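Local coordinates for pks18 (Mycobacterium tuberculosis, PDB 1TED), which acts as a homodimeric type III polyketide synthase, probably extending medium- and long-chain aliphatic acyl-CoA starters with malonyl-CoA to tri- and tetraketide alpha-pyrones, at the interface of chains A and B. Residues are numbered along the deposited sequence; one frame, centred on the assembly and turned at random. Chains: chain A/B, pks18.

Contact 1: the interface of chains A and B. Residues chain A 168-171, 173, 184; chain B 167-170, 184.
A:Val170 and B:Val168 meet through methyl groups near the two-fold axis of the homodimer interface, A:Val170 CG2 lying 3.5 Å from B:Val168 CG1. Their side chains cross at about a right angle, and the packing is tight. In A:Val170, CG1 is anti to the backbone N (chi1 178°), which turns CG2, the branch beside the N, toward the partner valine. The two copies of strand 166-171 run antiparallel here, with A:Val170 and B:Val170 paired across the dyad. The backbones touch mainly through carbonyls: A:Val169 O lies 3.3 Å from B:Val170 CA, and B:Val169 O accepts a weak hydrogen bond from A:Asn171 N at 3.4 Å. The thioether of A:Met173, in the loop after the strand, lies alongside the partner strand. Its sulfur carries the contact: SD is 3.7 Å from B:Val168 CA and receives a weak hydrogen bond from B:Val169 N at 3.5 Å. The position of its terminal methyl CE, modelled too close to the backbone of B:Arg167, is doubtful. Helix 177-191 supplies a further layer from each subunit. The hydroxyl OG1 of A:Thr184 approaches B:Val168 CG2 at 4.0 Å, a polar atom beside a methyl group. The twin of this contact places B:Thr184 OG1 3.8 Å from A:Val168 CG2.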
# COMPACT_ATOMS: atom_id res chain seq x y z
N VAL A 168 -1.00 1.75 7.44
CA VAL A 168 -1.09 1.09 6.14
C VAL A 168 -0.62 2.05 5.05
O VAL A 168 -1.14 3.15 4.91
CB VAL A 168 -2.55 0.67 5.84
CG1 VAL A 168 -2.62 -0.02 4.48
CG2 VAL A 168 -3.06 -0.25 6.94
N VAL A 169 0.39 1.64 4.29
CA VAL A 169 0.90 2.48 3.21
C VAL A 169 0.40 1.96 1.86
O VAL A 169 0.63 0.80 1.50
CB VAL A 169 2.44 2.52 3.23
CG1 VAL A 169 2.97 3.33 2.06
CG2 VAL A 169 2.91 3.13 4.52
N VAL A 170 -0.28 2.83 1.12
CA VAL A 170 -0.85 2.50 -0.18
C VAL A 170 -0.11 3.18 -1.32
O VAL A 170 -0.27 4.38 -1.54
CB VAL A 170 -2.32 2.91 -0.25
CG1 VAL A 170 -2.89 2.61 -1.63
CG2 VAL A 170 -3.11 2.18 0.81
N ASN A 171 0.68 2.40 -2.05
CA ASN A 171 1.46 2.91 -3.16
C ASN A 171 0.97 2.41 -4.52
O ASN A 171 0.38 1.33 -4.63
CB ASN A 171 2.93 2.52 -3.00
CG ASN A 171 3.57 3.14 -1.77
OD1 ASN A 171 3.64 4.36 -1.64
ND2 ASN A 171 4.05 2.30 -0.87
N MET A 173 -1.50 3.16 -6.56
CA MET A 173 -2.90 2.95 -6.89
C MET A 173 -3.33 4.23 -7.62
O MET A 173 -4.52 4.47 -7.84
CB MET A 173 -3.73 2.65 -5.64
CG MET A 173 -3.36 1.31 -5.02
SD MET A 173 -4.60 0.53 -4.00
CE MET A 173 -5.50 -0.41 -5.25
N THR A 184 -10.36 1.97 3.48
CA THR A 184 -9.64 1.29 4.54
C THR A 184 -10.00 1.92 5.89
O THR A 184 -10.24 1.22 6.88
CB THR A 184 -8.13 1.39 4.29
OG1 THR A 184 -7.83 0.79 3.01
CG2 THR A 184 -7.33 0.68 5.36
N ARG B 167 -9.64 -3.43 -3.66
CA ARG B 167 -8.22 -3.73 -3.69
C ARG B 167 -7.33 -2.67 -3.05
O ARG B 167 -7.58 -1.47 -3.18
CB ARG B 167 -7.78 -3.96 -5.14
CG ARG B 167 -8.30 -5.26 -5.71
CD ARG B 167 -7.94 -5.44 -7.17
NE ARG B 167 -8.60 -4.44 -8.00
CZ ARG B 167 -8.01 -3.35 -8.49
NH1 ARG B 167 -6.73 -3.12 -8.23
NH2 ARG B 167 -8.71 -2.51 -9.22
N VAL B 168 -6.31 -3.12 -2.33
CA VAL B 168 -5.35 -2.22 -1.70
C VAL B 168 -3.99 -2.86 -1.84
O VAL B 168 -3.81 -4.04 -1.54
CB VAL B 168 -5.61 -2.02 -0.20
CG1 VAL B 168 -4.78 -0.84 0.30
CG2 VAL B 168 -7.08 -1.78 0.06
N VAL B 169 -3.03 -2.07 -2.32
CA VAL B 169 -1.67 -2.55 -2.50
C VAL B 169 -0.77 -1.94 -1.42
O VAL B 169 -0.60 -0.72 -1.35
CB VAL B 169 -1.13 -2.16 -3.88
CG1 VAL B 169 0.30 -2.70 -4.05
CG2 VAL B 169 -2.05 -2.71 -4.96
N VAL B 170 -0.22 -2.80 -0.58
CA VAL B 170 0.65 -2.38 0.52
C VAL B 170 2.11 -2.59 0.13
O VAL B 170 2.59 -3.72 0.08
CB VAL B 170 0.34 -3.20 1.78
CG1 VAL B 170 1.12 -2.67 2.97
CG2 VAL B 170 -1.16 -3.17 2.05
N THR B 184 -5.91 -5.13 7.56
CA THR B 184 -6.81 -4.51 6.60
C THR B 184 -7.94 -5.48 6.26
O THR B 184 -9.09 -5.08 6.13
CB THR B 184 -6.05 -4.15 5.31
OG1 THR B 184 -5.00 -3.22 5.63
CG2 THR B 184 -6.98 -3.51 4.27

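Contact 2: the interface of chains A and B. Residues chain A 163-165, 167; chain B 254-256, 382.
The guanidinium of A:Arg167 meets B:Thr382 at its edge, with B:Thr382 CB lying in the guanidinium plane. This is a polar part of the homodimer interface, where A:Arg167 and the loop before strand 166-171 of one subunit meet strands 247-256 and 382-390 of the other. The two side chains reach toward each other tip to tip. Terminal nitrogen NH2 donates a hydrogen bond to the threonine hydroxyl OG1 at 2.6 Å, bent to 143° at the hydrogen, with OG1 close to the guanidinium plane. A bend at chi3 (-75°) turns the end of the arginine chain toward the start of strand 382-390. Beside this pair, B:Leu256 brings its CG to 4.1 Å from A:Arg167 NH2, an apolar neighbour for the guanidinium tip. The leucine is itself tied to chain A through its backbone: B:Leu256 N donates to A:Pro163 O at 2.7 Å, nearly straight at 176°. Farther along that loop, A:Ser164 packs against B:Ser254 and B:Gln255. The bend at chi2 of B:Gln255 brings its amide nitrogen NE2 beside A:Ser164 and its amide oxygen OE1 toward A:Pro163 CB, 4.0 Å away. Water 1 bridges the subunits near the arginine backbone, 2.7 Å from A:Arg167 N and 3.1 Å from the hydroxyl OG of B:Ser254.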
# COMPACT_ATOMS: atom_id res chain seq x y z
N PRO A 163 2.26 5.41 19.65
CA PRO A 163 3.27 4.51 19.09
C PRO A 163 2.64 3.21 18.59
O PRO A 163 3.21 2.50 17.78
CB PRO A 163 4.21 4.26 20.26
CG PRO A 163 4.09 5.52 21.07
CD PRO A 163 2.62 5.80 21.03
N SER A 164 1.45 2.90 19.09
CA SER A 164 0.77 1.67 18.72
C SER A 164 -0.33 1.85 17.67
O SER A 164 -1.15 0.96 17.47
CB SER A 164 0.16 1.02 19.97
OG SER A 164 -0.83 1.86 20.54
N ILE A 165 -0.34 2.99 17.00
CA ILE A 165 -1.34 3.23 15.98
C ILE A 165 -1.13 2.25 14.82
O ILE A 165 -0.00 1.84 14.52
CB ILE A 165 -1.23 4.67 15.45
CG1 ILE A 165 -2.44 5.00 14.56
CG2 ILE A 165 0.09 4.85 14.69
CD1 ILE A 165 -2.48 6.44 14.10
N ARG A 167 -0.94 1.27 10.98
CA ARG A 167 -0.56 2.00 9.78
C ARG A 167 -0.59 1.13 8.54
O ARG A 167 -0.27 -0.06 8.59
CB ARG A 167 0.84 2.61 9.95
CG ARG A 167 0.87 3.76 10.94
CD ARG A 167 2.29 4.27 11.18
NE ARG A 167 3.06 3.36 12.04
CZ ARG A 167 4.07 2.61 11.62
NH1 ARG A 167 4.46 2.64 10.35
NH2 ARG A 167 4.68 1.81 12.48
N SER B 254 0.67 -3.28 17.06
CA SER B 254 1.73 -2.58 16.35
C SER B 254 2.47 -1.73 17.38
O SER B 254 1.87 -1.33 18.39
CB SER B 254 1.15 -1.67 15.26
OG SER B 254 0.13 -2.32 14.49
N GLN B 255 3.74 -1.45 17.14
CA GLN B 255 4.52 -0.63 18.07
C GLN B 255 5.73 0.03 17.45
O GLN B 255 6.74 -0.62 17.20
CB GLN B 255 5.00 -1.46 19.26
CG GLN B 255 4.15 -1.32 20.51
CD GLN B 255 4.22 0.07 21.14
OE1 GLN B 255 5.30 0.56 21.47
NE2 GLN B 255 3.07 0.70 21.30
N LEU B 256 5.62 1.33 17.22
CA LEU B 256 6.73 2.09 16.67
C LEU B 256 7.72 2.19 17.83
O LEU B 256 7.40 2.77 18.85
CB LEU B 256 6.25 3.49 16.27
CG LEU B 256 6.87 4.16 15.05
CD1 LEU B 256 6.58 5.65 15.13
CD2 LEU B 256 8.36 3.92 14.99
N THR B 382 9.04 -1.02 13.60
CA THR B 382 7.73 -1.14 14.17
C THR B 382 7.58 -2.63 14.43
O THR B 382 7.89 -3.45 13.55
CB THR B 382 6.67 -0.71 13.15
OG1 THR B 382 7.01 0.59 12.66
CG2 THR B 382 5.29 -0.69 13.79
O HOH W 1 0.65 -0.60 11.99

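The centres of the C-alpha atoms of contact 1 and contact 2 are about 17 Å apart in the same homodimer interface. Strand 166-171 and its preceding loop connect them. Residue 167 is present in both, as B:Arg167 in contact 1 and A:Arg167 in contact 2, where its backbone and guanidinium engage the partner. Contact 1 joins like strands near the dyad, whereas contact 2 ties one subunit's loop and strand to strands 247-256 and 382-390 of its partner. The centre of contact 1 lies about 13 Å from the nucleophile A:Cys175, that of contact 2 about 27 Å, suggesting that dimer packing at contact 1 could support the nearby active-site region.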